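MarR Like Protein, TVG0766549 (Thermoplasma volcanium, PDB 3LFK) is of unconfirmed function, reported as a mechanosensitive channel but built like MarR-type winged helix-turn-helix regulators, so it probably acts in transcription. Local coordinates at residues G26-E29 against N30-M34; L110-K113 against E114-K118. All blocks are in the same frame, centred on the assembly; numbering follows the deposited sequence.

Contact 1: G26-E29 against N30-M34; sequences GKLE and NNYDM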
ATOM      1  N   GLY A  26     -11.017   8.319  -2.807  1.00 18.90           N
ATOM      2  CA  GLY A  26     -11.547   6.968  -2.921  1.00 18.99           C
ATOM      3  C   GLY A  26     -11.973   6.468  -1.548  1.00 19.83           C
ATOM      4  O   GLY A  26     -11.850   7.173  -0.535  1.00 21.87           O
ATOM      5  N   LYS A  27     -12.451   5.225  -1.515  1.00 19.60           N
ATOM      6  CA  LYS A  27     -12.965   4.605  -0.295  1.00 21.42           C
ATOM      7  C   LYS A  27     -12.335   3.257  -0.027  1.00 21.54           C
ATOM      8  O   LYS A  27     -12.059   2.508  -0.970  1.00 18.87           O
ATOM      9  CB  LYS A  27     -14.480   4.381  -0.430  1.00 25.23           C
ATOM     10  CG  LYS A  27     -15.285   5.663  -0.667  1.00 34.05           C
ATOM     11  CD  LYS A  27     -16.749   5.356  -0.994  1.00 41.37           C
ATOM     12  CE  LYS A  27     -17.550   6.646  -1.181  1.00 49.67           C
ATOM     13  NZ  LYS A  27     -18.932   6.410  -1.692  1.00 57.42           N
ATOM     14  N   LEU A  28     -12.134   2.950   1.247  1.00 19.14           N
ATOM     15  CA  LEU A  28     -11.577   1.658   1.658  1.00 19.74           C
ATOM     16  C   LEU A  28     -12.350   0.476   1.056  1.00 19.41           C
ATOM     17  O   LEU A  28     -11.750  -0.539   0.681  1.00 21.21           O
ATOM     18  CB  LEU A  28     -11.613   1.552   3.183  1.00 20.14           C
ATOM     19  CG  LEU A  28     -11.203   0.233   3.817  1.00 24.47           C
ATOM     20  CD1 LEU A  28      -9.767  -0.125   3.428  1.00 22.00           C
ATOM     21  CD2 LEU A  28     -11.327   0.373   5.338  1.00 26.44           C
ATOM     22  N   GLU A  29     -13.673   0.599   0.960  1.00 20.87           N
ATOM     23  CA  GLU A  29     -14.466  -0.491   0.409  1.00 24.50           C
ATOM     24  C   GLU A  29     -14.040  -0.885  -1.008  1.00 26.09           C
ATOM     25  O   GLU A  29     -14.231  -2.032  -1.412  1.00 27.39           O
ATOM     26  CB  GLU A  29     -15.957  -0.138   0.429  1.00 26.08           C
ATOM     27  CG  GLU A  29     -16.225   1.345   0.380  1.00 43.92           C
ATOM     28  CD  GLU A  29     -16.378   1.936   1.776  1.00 50.97           C
ATOM     29  OE1 GLU A  29     -17.501   1.854   2.324  1.00 53.27           O
ATOM     30  OE2 GLU A  29     -15.384   2.466   2.330  1.00 29.16           O
ATOM     31  N   ASN A  30     -13.461   0.041  -1.765  1.00 18.44           N
ATOM     32  CA  ASN A  30     -13.023  -0.303  -3.131  1.00 16.96           C
ATOM     33  C   ASN A  30     -11.500  -0.141  -3.225  1.00 18.22           C
ATOM     34  O   ASN A  30     -10.965   0.169  -4.298  1.00 19.75           O
ATOM     35  CB  ASN A  30     -13.709   0.595  -4.177  1.00 18.26           C
ATOM     36  CG  ASN A  30     -13.644   0.006  -5.581  1.00 24.67           C
ATOM     37  OD1 ASN A  30     -13.495  -1.216  -5.752  1.00 25.21           O
ATOM     38  ND2 ASN A  30     -13.765   0.861  -6.587  1.00 25.73           N
ATOM     39  N   ASN A  31     -10.821  -0.364  -2.098  1.00 17.40           N
ATOM     40  CA  ASN A  31      -9.366  -0.274  -2.032  1.00 15.44           C
ATOM     41  C   ASN A  31      -8.830   1.046  -2.569  1.00 17.73           C
ATOM     42  O   ASN A  31      -7.765   1.078  -3.175  1.00 17.01           O
ATOM     43  CB  ASN A  31      -8.725  -1.435  -2.817  1.00 16.71           C
ATOM     44  CG  ASN A  31      -8.842  -2.773  -2.092  1.00 22.11           C
ATOM     45  OD1 ASN A  31      -8.818  -2.827  -0.863  1.00 25.46           O
ATOM     46  ND2 ASN A  31      -8.932  -3.857  -2.860  1.00 25.79           N
ATOM     47  N   TYR A  32      -9.572   2.125  -2.333  1.00 16.06           N
ATOM     48  CA  TYR A  32      -9.178   3.468  -2.778  1.00 16.70           C
ATOM     49  C   TYR A  32      -8.893   3.502  -4.262  1.00 16.46           C
ATOM     50  O   TYR A  32      -7.994   4.200  -4.701  1.00 17.52           O
ATOM     51  CB  TYR A  32      -7.947   3.948  -1.984  1.00 16.31           C
ATOM     52  CG  TYR A  32      -8.100   3.815  -0.477  1.00 17.40           C
ATOM     53  CD1 TYR A  32      -7.602   2.692   0.197  1.00 17.79           C
ATOM     54  CD2 TYR A  32      -8.758   4.795   0.272  1.00 19.95           C
ATOM     55  CE1 TYR A  32      -7.749   2.553   1.567  1.00 19.89           C
ATOM     56  CE2 TYR A  32      -8.907   4.664   1.668  1.00 19.96           C
ATOM     57  CZ  TYR A  32      -8.394   3.539   2.295  1.00 22.98           C
ATOM     58  OH  TYR A  32      -8.476   3.381   3.666  1.00 26.34           O
ATOM     59  N   ASP A  33      -9.660   2.729  -5.016  1.00 16.87           N
ATOM     60  CA  ASP A  33      -9.545   2.645  -6.468  1.00 19.26           C
ATOM     61  C   ASP A  33      -8.271   2.017  -7.009  1.00 18.37           C
ATOM     62  O   ASP A  33      -7.985   2.105  -8.203  1.00 23.54           O
ATOM     63  CB  ASP A  33      -9.770   4.025  -7.094  1.00 18.61           C
ATOM     64  CG  ASP A  33     -11.113   4.595  -6.731  1.00 26.65           C
ATOM     65  OD1 ASP A  33     -12.119   3.944  -7.079  1.00 33.87           O
ATOM     66  OD2 ASP A  33     -11.152   5.664  -6.099  1.00 29.27           O
ATOM     67  N   MET A  34      -7.496   1.378  -6.152  1.00 16.17           N
ATOM     68  CA  MET A  34      -6.301   0.695  -6.612  1.00 16.48           C
ATOM     69  C   MET A  34      -6.707  -0.624  -7.237  1.00 17.12           C
ATOM     70  O   MET A  34      -7.726  -1.221  -6.864  1.00 21.75           O
ATOM     71  CB  MET A  34      -5.358   0.398  -5.439  1.00 17.26           C
ATOM     72  CG  MET A  34      -4.674   1.660  -4.863  1.00 16.53           C
ATOM     73  SD  MET A  34      -3.472   1.198  -3.611  1.00 19.07           S
ATOM     74  CE  MET A  34      -4.565   0.938  -2.180  1.00 20.46           C
TER

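Contact 2: L110-K113 against E114-K118; sequences LRLK and EMKQK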
ATOM      1  N   LEU A 110     -12.595  -9.551   8.264  1.00 26.14           N
ATOM      2  CA  LEU A 110     -13.360 -10.492   7.477  1.00 22.82           C
ATOM      3  C   LEU A 110     -12.900 -11.926   7.741  1.00 30.02           C
ATOM      4  O   LEU A 110     -13.710 -12.847   7.777  1.00 31.46           O
ATOM      5  CB  LEU A 110     -13.232 -10.170   5.980  1.00 28.43           C
ATOM      6  CG  LEU A 110     -13.828 -11.191   5.007  1.00 33.56           C
ATOM      7  CD1 LEU A 110     -15.304 -11.433   5.328  1.00 40.27           C
ATOM      8  CD2 LEU A 110     -13.670 -10.673   3.580  1.00 36.99           C
ATOM      9  N   ARG A 111     -11.597 -12.117   7.906  1.00 28.46           N
ATOM     10  CA  ARG A 111     -11.051 -13.448   8.175  1.00 23.81           C
ATOM     11  C   ARG A 111     -11.555 -13.958   9.523  1.00 24.87           C
ATOM     12  O   ARG A 111     -11.883 -15.147   9.660  1.00 29.36           O
ATOM     13  CB  ARG A 111      -9.520 -13.387   8.177  1.00 28.61           C
ATOM     14  CG  ARG A 111      -8.817 -14.670   8.607  1.00 38.14           C
ATOM     15  CD  ARG A 111      -7.308 -14.442   8.635  1.00 47.01           C
ATOM     16  NE  ARG A 111      -6.594 -15.469   9.389  1.00 54.69           N
ATOM     17  CZ  ARG A 111      -6.519 -16.749   9.034  1.00 61.75           C
ATOM     18  NH1 ARG A 111      -7.116 -17.172   7.926  1.00 60.07           N
ATOM     19  NH2 ARG A 111      -5.847 -17.607   9.792  1.00 62.61           N
ATOM     20  N   LEU A 112     -11.608 -13.067  10.511  1.00 25.93           N
ATOM     21  CA  LEU A 112     -12.079 -13.455  11.843  1.00 28.97           C
ATOM     22  C   LEU A 112     -13.559 -13.812  11.797  1.00 31.52           C
ATOM     23  O   LEU A 112     -13.997 -14.800  12.399  1.00 26.82           O
ATOM     24  CB  LEU A 112     -11.844 -12.329  12.843  1.00 24.78           C
ATOM     25  CG  LEU A 112     -12.421 -12.513  14.254  1.00 25.38           C
ATOM     26  CD1 LEU A 112     -11.752 -13.711  14.915  1.00 28.15           C
ATOM     27  CD2 LEU A 112     -12.193 -11.247  15.070  1.00 29.05           C
ATOM     28  N   LYS A 113     -14.332 -13.009  11.082  1.00 28.17           N
ATOM     29  CA  LYS A 113     -15.766 -13.265  10.951  1.00 26.68           C
ATOM     30  C   LYS A 113     -16.020 -14.634  10.342  1.00 28.80           C
ATOM     31  O   LYS A 113     -16.862 -15.391  10.826  1.00 29.80           O
ATOM     32  CB  LYS A 113     -16.393 -12.184  10.074  1.00 30.79           C
ATOM     33  CG  LYS A 113     -17.889 -12.334   9.834  1.00 31.47           C
ATOM     34  CD  LYS A 113     -18.394 -11.124   9.061  1.00 42.54           C
ATOM     35  CE  LYS A 113     -19.910 -11.115   8.929  1.00 49.41           C
ATOM     36  NZ  LYS A 113     -20.402 -12.185   8.019  1.00 61.82           N
ATOM     37  N   GLU A 114     -15.280 -14.958   9.287  1.00 26.79           N
ATOM     38  CA  GLU A 114     -15.421 -16.228   8.597  1.00 29.75           C
ATOM     39  C   GLU A 114     -14.952 -17.402   9.440  1.00 33.49           C
ATOM     40  O   GLU A 114     -15.497 -18.505   9.344  1.00 32.38           O
ATOM     41  CB  GLU A 114     -14.649 -16.182   7.279  1.00 32.18           C
ATOM     42  CG  GLU A 114     -15.323 -15.307   6.241  1.00 39.04           C
ATOM     43  CD  GLU A 114     -14.558 -15.248   4.934  1.00 49.21           C
ATOM     44  OE1 GLU A 114     -15.140 -14.773   3.935  1.00 51.25           O
ATOM     45  OE2 GLU A 114     -13.379 -15.664   4.909  1.00 50.93           O
ATOM     46  N   MET A 115     -13.932 -17.165  10.259  1.00 28.09           N
ATOM     47  CA  MET A 115     -13.407 -18.201  11.136  1.00 27.47           C
ATOM     48  C   MET A 115     -14.470 -18.533  12.188  1.00 29.53           C
ATOM     49  O   MET A 115     -14.704 -19.703  12.498  1.00 30.37           O
ATOM     50  CB  MET A 115     -12.137 -17.712  11.831  1.00 29.79           C
ATOM     51  CG  MET A 115     -11.480 -18.762  12.691  1.00 32.74           C
ATOM     52  SD  MET A 115     -10.020 -18.120  13.508  1.00 36.82           S
ATOM     53  CE  MET A 115      -8.929 -17.962  12.104  1.00 33.35           C
ATOM     54  N   LYS A 116     -15.125 -17.503  12.706  1.00 24.92           N
ATOM     55  CA  LYS A 116     -16.157 -17.689  13.740  1.00 28.50           C
ATOM     56  C   LYS A 116     -17.390 -18.450  13.274  1.00 37.16           C
ATOM     57  O   LYS A 116     -18.111 -19.030  14.091  1.00 31.22           O
ATOM     58  CB  LYS A 116     -16.586 -16.335  14.319  1.00 30.64           C
ATOM     59  CG  LYS A 116     -15.575 -15.731  15.271  1.00 28.20           C
ATOM     60  CD  LYS A 116     -15.978 -14.321  15.671  1.00 28.09           C
ATOM     61  CE  LYS A 116     -15.007 -13.726  16.674  1.00 33.91           C
ATOM     62  NZ  LYS A 116     -15.336 -12.311  16.980  1.00 46.39           N
ATOM     63  N   GLN A 117     -17.617 -18.466  11.966  1.00 32.45           N
ATOM     64  CA  GLN A 117     -18.769 -19.143  11.397  1.00 35.20           C
ATOM     65  C   GLN A 117     -18.629 -20.665  11.318  1.00 37.02           C
ATOM     66  O   GLN A 117     -19.625 -21.377  11.221  1.00 38.58           O
ATOM     67  CB  GLN A 117     -19.051 -18.562  10.010  1.00 37.60           C
ATOM     68  CG  GLN A 117     -19.373 -17.071  10.051  1.00 36.70           C
ATOM     69  CD  GLN A 117     -19.478 -16.440   8.677  1.00 48.51           C
ATOM     70  OE1 GLN A 117     -19.938 -15.302   8.539  1.00 49.94           O
ATOM     71  NE2 GLN A 117     -19.042 -17.168   7.654  1.00 50.61           N
ATOM     72  N   LYS A 118     -17.400 -21.165  11.392  1.00 36.82           N
ATOM     73  CA  LYS A 118     -17.142 -22.602  11.293  1.00 39.81           C
ATOM     74  C   LYS A 118     -17.609 -23.442  12.480  1.00 37.15           C
ATOM     75  O   LYS A 118     -18.084 -24.563  12.297  1.00 46.09           O
ATOM     76  CB  LYS A 118     -15.647 -22.842  11.076  1.00 43.40           C
ATOM     77  CG  LYS A 118     -15.040 -22.025   9.940  1.00 51.06           C
ATOM     78  CD  LYS A 118     -13.514 -22.099   9.993  1.00 60.11           C
ATOM     79  CE  LYS A 118     -12.842 -21.110   9.041  1.00 62.18           C
ATOM     80  NZ  LYS A 118     -11.355 -21.151   9.169  1.00 54.06           N
TER

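Contact 1: G26-E29 against N30-M34
One face of the Y32 ring is laid over the backbone joining K27 to L28. L28 CA stands 4.0 Å from the ring centroid, 19° off the normal, a CH-pi contact, and K27 C lies above the same face, while V99 and A102 of helix 94-116 also pack on the tyrosine. The L28 side chain slants past the phenol end of Y32: its CB is 3.7 Å from Y32 OH. With CG anti to the backbone N (chi1 174°), the leucine puts CD1 past the rim, 3.8 Å from Y32 CE1, and also touches I103 of helix 94-116. Near Y32 CG, K27 O accepts two N-H groups from opposite faces of its carbonyl plane, N30 N and Y32 N, each at 2.9 Å from K27 O. The bond from Y32 N encloses that from N31 N to L28 O, a Schellman motif, and from N31 the chain turns left-handed. G26 has a positive phi of 90°, which glycine accommodates readily, and its CA packs 3.5 Å from D33 OD2. N31 OD1 is hydrogen-bonded to R106 NH1 of helix 94-116. The chemistry thus implies a loop whose folded backbone is held by polar bonds, while Y32 and L28 give it an apolar side to set against the long helix.

Contact 2: L110-K113 against E114-K118
E114 lies back over the preceding turn towards L110, and its side chain can be followed outward. CB is 3.5 Å from L110 O, and CG comes closer, 3.3 Å from the same oxygen. Beyond CG the chain is extended, and with CG anti to the carbonyl carbon (chi1 -72°) it runs back along the helix; CG and CD pass L110 CD1, and OE1 ends in van der Waals contact 3.6 Å from L110 CD1. Solvent can reach the carboxylate at this exposed surface. The same spacing recurs one residue on, where M115 bends at chi3 and sets CE over one face of the R111 guanidinium, 3.9 Å from R111 NH2. K116, extended, lays its CE against L112 CD1 at 3.7 Å, while its NZ ends beside L112 CD2, 3.8 Å from it. K113, turned at its last torsion (chi4 -70°), donates a hydrogen bond from NZ to Q117 OE1, 3.2 Å, nearly in line with the amide C=O; lysine and glutamine suit this exposed place, being polar and long enough to span one turn. Beneath these pairs E114 N, M115 N and K116 N donate regularly to the carbonyls four residues back, whereas the bond from Q117 N to K113 O is weak, with an angle of 127°. Such i to i+4 side-chain pairing is typical of an exposed alpha-helix, here the C-terminal part of helix 94-116 and the residues that follow it.

Overall arrangement
Both contacts are local and lie on the surface, yet they differ in depth. Contact 1, its centre about 11 Å from the centre of the chain, is a loop between strand 23-24 and helix 36-47 and includes the buried Y32; contact 2, its centre about 24 Å from that point, consists of exposed residues alone. Helix 94-116 links them: its residues V99, A102, I103 and R106 receive the loop of contact 1, and its C-terminal part, with the residues that follow, makes contact 2. Their centres are 23 Å apart and they do not touch. Contact 1 relies on an aromatic face and irregular turn bonds, whereas contact 2 combines largely helical bonds with long charged and polar side chains interspersed with leucine and methionine.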